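Long-range contact in uncharacterized protein (Chaetomium thermophilum, PDB 3LPZ), which is a Get4 homologue with an alpha-solenoid fold that probably binds Get5 and takes part in the targeting of tail-anchored membrane proteins: residues E168-K179 and I212-N221. Sequence-based numbering, arbitrary orientation. Where two conformers were deposited one is given.
Sequences EVLARMEYEWYK and IFTSALVEDN
Tyr175 is the knob of this helix pair, its ring set among Phe213, Ala216, Leu217 and Asp220 of the facing helix. Apolar contacts meet the ring on one face and along part of its edge. Its edge points at a face of Phe213 in a T-shaped stack, planes 72° apart, with CD1 of Tyr175 3.9 Å from CE2 of Phe213. Ala216 lays CB over one face of the tyrosine in a CH-pi contact, 3.9 Å from the ring centroid; a methyl is small enough to let the large ring lie against the helix. Having CG anti to the backbone N sends the Tyr175 ring across to the partner helix, and CE1 comes 3.5 Å from CA of Leu217. The short side chain of Ala171 likewise admits Ile212, CB meeting CG2 at 3.7 Å.

The axes of 168-179 and 212-220 cross at -41° and come within 8.8 Å; their parent helices, 166-179 and 203-220, are two near neighbours in the alpha-solenoid of Get4, while helix 186-199, from the chain between them, covers Leu170, Glu174 and Tyr178.

The polar contacts between the helices lie toward their C-terminal ends. In the conformer of Asp220 given, the Tyr175 hydroxyl donates to OD2 of Asp220 (OH to OD2 2.8 Å), arriving on the anti side, somewhat out of the plane of a carboxylate turned 85° from the ring. A phenylalanine in place of Tyr175 would probably keep the ring packing but leave Asp220, in this conformer, without its donor. Asn221, just past the helix, turns back to it, ND2 giving a hydrogen bond to Leu217 O, and one water joins its OD1 to the Tyr178 hydroxyl, which also bonds to Ser183 O.

At the opposite end, Arg172 grips OE2 of Glu168 side-on through NE and NH2, a salt bridge that lies in the guanidinium plane and leaves one flat face to CG2 of Ile212.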
# COMPACT_ATOMS: atom_id res chain seq x y z
N GLU A 168 2.58 10.30 -4.08
CA GLU A 168 2.29 11.61 -3.53
C GLU A 168 1.32 11.49 -2.36
O GLU A 168 1.50 12.16 -1.35
CB GLU A 168 1.77 12.60 -4.58
CG GLU A 168 1.15 13.85 -3.96
CD GLU A 168 0.94 14.96 -4.95
OE1 GLU A 168 1.15 14.76 -6.16
OE2 GLU A 168 0.57 16.06 -4.49
N VAL A 169 0.32 10.61 -2.49
CA VAL A 169 -0.62 10.41 -1.37
C VAL A 169 0.14 9.89 -0.13
O VAL A 169 -0.05 10.36 1.00
CB VAL A 169 -1.79 9.46 -1.76
CG1 VAL A 169 -2.63 9.10 -0.54
CG2 VAL A 169 -2.66 10.08 -2.88
N LEU A 170 1.01 8.92 -0.35
CA LEU A 170 1.76 8.32 0.75
C LEU A 170 2.71 9.33 1.42
O LEU A 170 2.78 9.40 2.63
CB LEU A 170 2.53 7.07 0.29
CG LEU A 170 3.34 6.31 1.35
CD1 LEU A 170 2.41 5.80 2.50
CD2 LEU A 170 4.12 5.16 0.71
N ALA A 171 3.45 10.08 0.62
CA ALA A 171 4.39 11.07 1.15
C ALA A 171 3.66 12.17 1.97
O ALA A 171 4.12 12.57 3.05
CB ALA A 171 5.20 11.69 0.00
N ARG A 172 2.52 12.64 1.46
CA ARG A 172 1.69 13.64 2.20
C ARG A 172 1.08 13.08 3.47
O ARG A 172 0.99 13.79 4.49
CB ARG A 172 0.59 14.22 1.30
CG ARG A 172 1.15 15.16 0.25
CD ARG A 172 0.04 15.91 -0.53
NE ARG A 172 0.59 16.52 -1.75
CZ ARG A 172 1.37 17.60 -1.78
NH1 ARG A 172 1.72 18.21 -0.66
NH2 ARG A 172 1.81 18.07 -2.94
N MET A 173 0.71 11.81 3.44
CA MET A 173 0.26 11.11 4.65
C MET A 173 1.40 11.00 5.67
O MET A 173 1.22 11.29 6.84
CB MET A 173 -0.32 9.73 4.31
CG MET A 173 -0.89 8.96 5.53
SD MET A 173 -0.61 7.17 5.42
CE MET A 173 1.10 7.17 5.97
N GLU A 174 2.57 10.57 5.22
CA GLU A 174 3.74 10.52 6.11
C GLU A 174 4.07 11.91 6.66
O GLU A 174 4.46 12.02 7.82
CB GLU A 174 4.98 9.90 5.46
CG GLU A 174 4.87 8.42 4.95
CD GLU A 174 4.59 7.37 6.01
OE1 GLU A 174 4.69 7.66 7.23
OE2 GLU A 174 4.24 6.24 5.62
N TYR A 175 3.95 12.95 5.84
CA TYR A 175 4.18 14.30 6.34
C TYR A 175 3.14 14.69 7.41
O TYR A 175 3.51 15.28 8.43
CB TYR A 175 4.19 15.37 5.21
CG TYR A 175 4.77 16.64 5.75
CD1 TYR A 175 6.15 16.76 5.91
CD2 TYR A 175 3.97 17.70 6.17
CE1 TYR A 175 6.72 17.88 6.43
CE2 TYR A 175 4.55 18.87 6.71
CZ TYR A 175 5.94 18.93 6.85
OH TYR A 175 6.57 20.04 7.37
N GLU A 176 1.86 14.38 7.19
CA GLU A 176 0.82 14.64 8.22
C GLU A 176 1.12 13.90 9.51
O GLU A 176 0.94 14.43 10.63
CB GLU A 176 -0.59 14.27 7.73
CG GLU A 176 -1.15 15.21 6.66
CD GLU A 176 -1.21 16.68 7.12
OE1 GLU A 176 -1.74 16.97 8.22
OE2 GLU A 176 -0.71 17.55 6.38
N TRP A 177 1.58 12.66 9.38
CA TRP A 177 1.94 11.88 10.54
C TRP A 177 3.14 12.49 11.28
O TRP A 177 3.13 12.60 12.50
CB TRP A 177 2.26 10.45 10.13
CG TRP A 177 1.95 9.39 11.13
CD1 TRP A 177 1.48 9.55 12.41
CD2 TRP A 177 2.08 7.98 10.92
NE1 TRP A 177 1.31 8.32 13.02
CE2 TRP A 177 1.66 7.34 12.11
CE3 TRP A 177 2.52 7.20 9.83
CZ2 TRP A 177 1.66 5.93 12.25
CZ3 TRP A 177 2.50 5.81 9.96
CH2 TRP A 177 2.08 5.19 11.17
N TYR A 178 4.15 12.90 10.53
CA TYR A 178 5.32 13.59 11.09
C TYR A 178 4.97 14.84 11.91
O TYR A 178 5.59 15.13 12.94
CB TYR A 178 6.27 13.98 9.96
CG TYR A 178 7.21 15.13 10.29
CD1 TYR A 178 8.23 14.97 11.23
CD2 TYR A 178 7.08 16.36 9.65
CE1 TYR A 178 9.10 16.00 11.52
CE2 TYR A 178 7.96 17.42 9.94
CZ TYR A 178 8.97 17.22 10.87
OH TYR A 178 9.85 18.26 11.17
N LYS A 179 3.97 15.58 11.45
CA LYS A 179 3.58 16.83 12.14
C LYS A 179 2.99 16.57 13.54
O LYS A 179 2.92 17.48 14.36
CB LYS A 179 2.58 17.60 11.31
CG LYS A 179 3.20 18.23 10.09
CD LYS A 179 2.10 18.80 9.21
CE LYS A 179 1.85 20.24 9.56
NZ LYS A 179 0.45 20.62 9.20
N ILE A 212 8.04 14.92 -2.92
CA ILE A 212 6.83 15.45 -2.25
C ILE A 212 7.06 15.71 -0.76
O ILE A 212 6.68 16.80 -0.25
CB ILE A 212 5.60 14.54 -2.47
CG1 ILE A 212 5.21 14.47 -3.98
CG2 ILE A 212 4.40 14.96 -1.59
CD1 ILE A 212 4.70 15.81 -4.64
N PHE A 213 7.66 14.75 -0.06
CA PHE A 213 7.81 14.90 1.39
C PHE A 213 8.74 16.10 1.68
O PHE A 213 8.43 16.95 2.53
CB PHE A 213 8.40 13.62 2.01
CG PHE A 213 8.53 13.67 3.49
CD1 PHE A 213 9.64 14.27 4.10
CD2 PHE A 213 7.53 13.11 4.31
CE1 PHE A 213 9.76 14.32 5.51
CE2 PHE A 213 7.63 13.16 5.70
CZ PHE A 213 8.75 13.77 6.31
N THR A 214 9.89 16.13 1.01
CA THR A 214 10.83 17.22 1.24
C THR A 214 10.32 18.59 0.77
O THR A 214 10.65 19.58 1.40
CB THR A 214 12.25 16.93 0.69
OG1 THR A 214 12.21 16.73 -0.74
CG2 THR A 214 12.83 15.69 1.41
N SER A 215 9.51 18.65 -0.30
CA SER A 215 8.87 19.94 -0.66
C SER A 215 7.92 20.39 0.44
O SER A 215 7.87 21.57 0.73
CB SER A 215 8.08 19.86 -1.97
OG SER A 215 9.00 19.56 -2.98
N ALA A 216 7.19 19.44 1.04
CA ALA A 216 6.25 19.77 2.11
C ALA A 216 7.02 20.31 3.32
O ALA A 216 6.63 21.32 3.93
CB ALA A 216 5.38 18.51 2.50
N LEU A 217 8.11 19.63 3.66
CA LEU A 217 8.95 20.04 4.77
C LEU A 217 9.44 21.49 4.61
O LEU A 217 9.37 22.29 5.54
CB LEU A 217 10.14 19.08 4.93
CG LEU A 217 11.09 19.34 6.09
CD1 LEU A 217 10.39 19.13 7.43
CD2 LEU A 217 12.30 18.39 5.98
N VAL A 218 9.95 21.82 3.42
CA VAL A 218 10.41 23.19 3.13
C VAL A 218 9.28 24.22 3.18
O VAL A 218 9.42 25.28 3.80
CB VAL A 218 11.11 23.26 1.74
CG1 VAL A 218 11.33 24.73 1.28
CG2 VAL A 218 12.41 22.49 1.77
N GLU A 219 8.16 23.92 2.53
CA GLU A 219 7.11 24.92 2.45
C GLU A 219 6.48 25.18 3.83
O GLU A 219 6.04 26.31 4.10
CB GLU A 219 6.08 24.59 1.34
CG GLU A 219 4.78 24.02 1.81
CD GLU A 219 3.90 25.06 2.46
OE1 GLU A 219 3.88 26.22 1.98
OE2 GLU A 219 3.23 24.71 3.48
N ASP A 220 6.51 24.18 4.72
CA ASP A 220 5.97 24.27 6.07
C ASP A 220 6.99 24.85 7.07
O ASP A 220 6.62 25.23 8.18
CB ASP A 220 5.57 22.85 6.51
CG ASP A 220 4.73 22.84 7.74
OD1 ASP A 220 3.79 23.65 7.81
OD2 ASP A 220 5.00 21.99 8.62
N ASN A 221 8.27 24.87 6.68
CA ASN A 221 9.33 25.32 7.57
C ASN A 221 10.27 26.24 6.78
O ASN A 221 11.36 25.84 6.41
CB ASN A 221 10.12 24.12 8.11
CG ASN A 221 9.25 23.17 8.91
OD1 ASN A 221 9.12 23.33 10.11
ND2 ASN A 221 8.63 22.19 8.24
O HOH W 1 8.14 20.61 11.39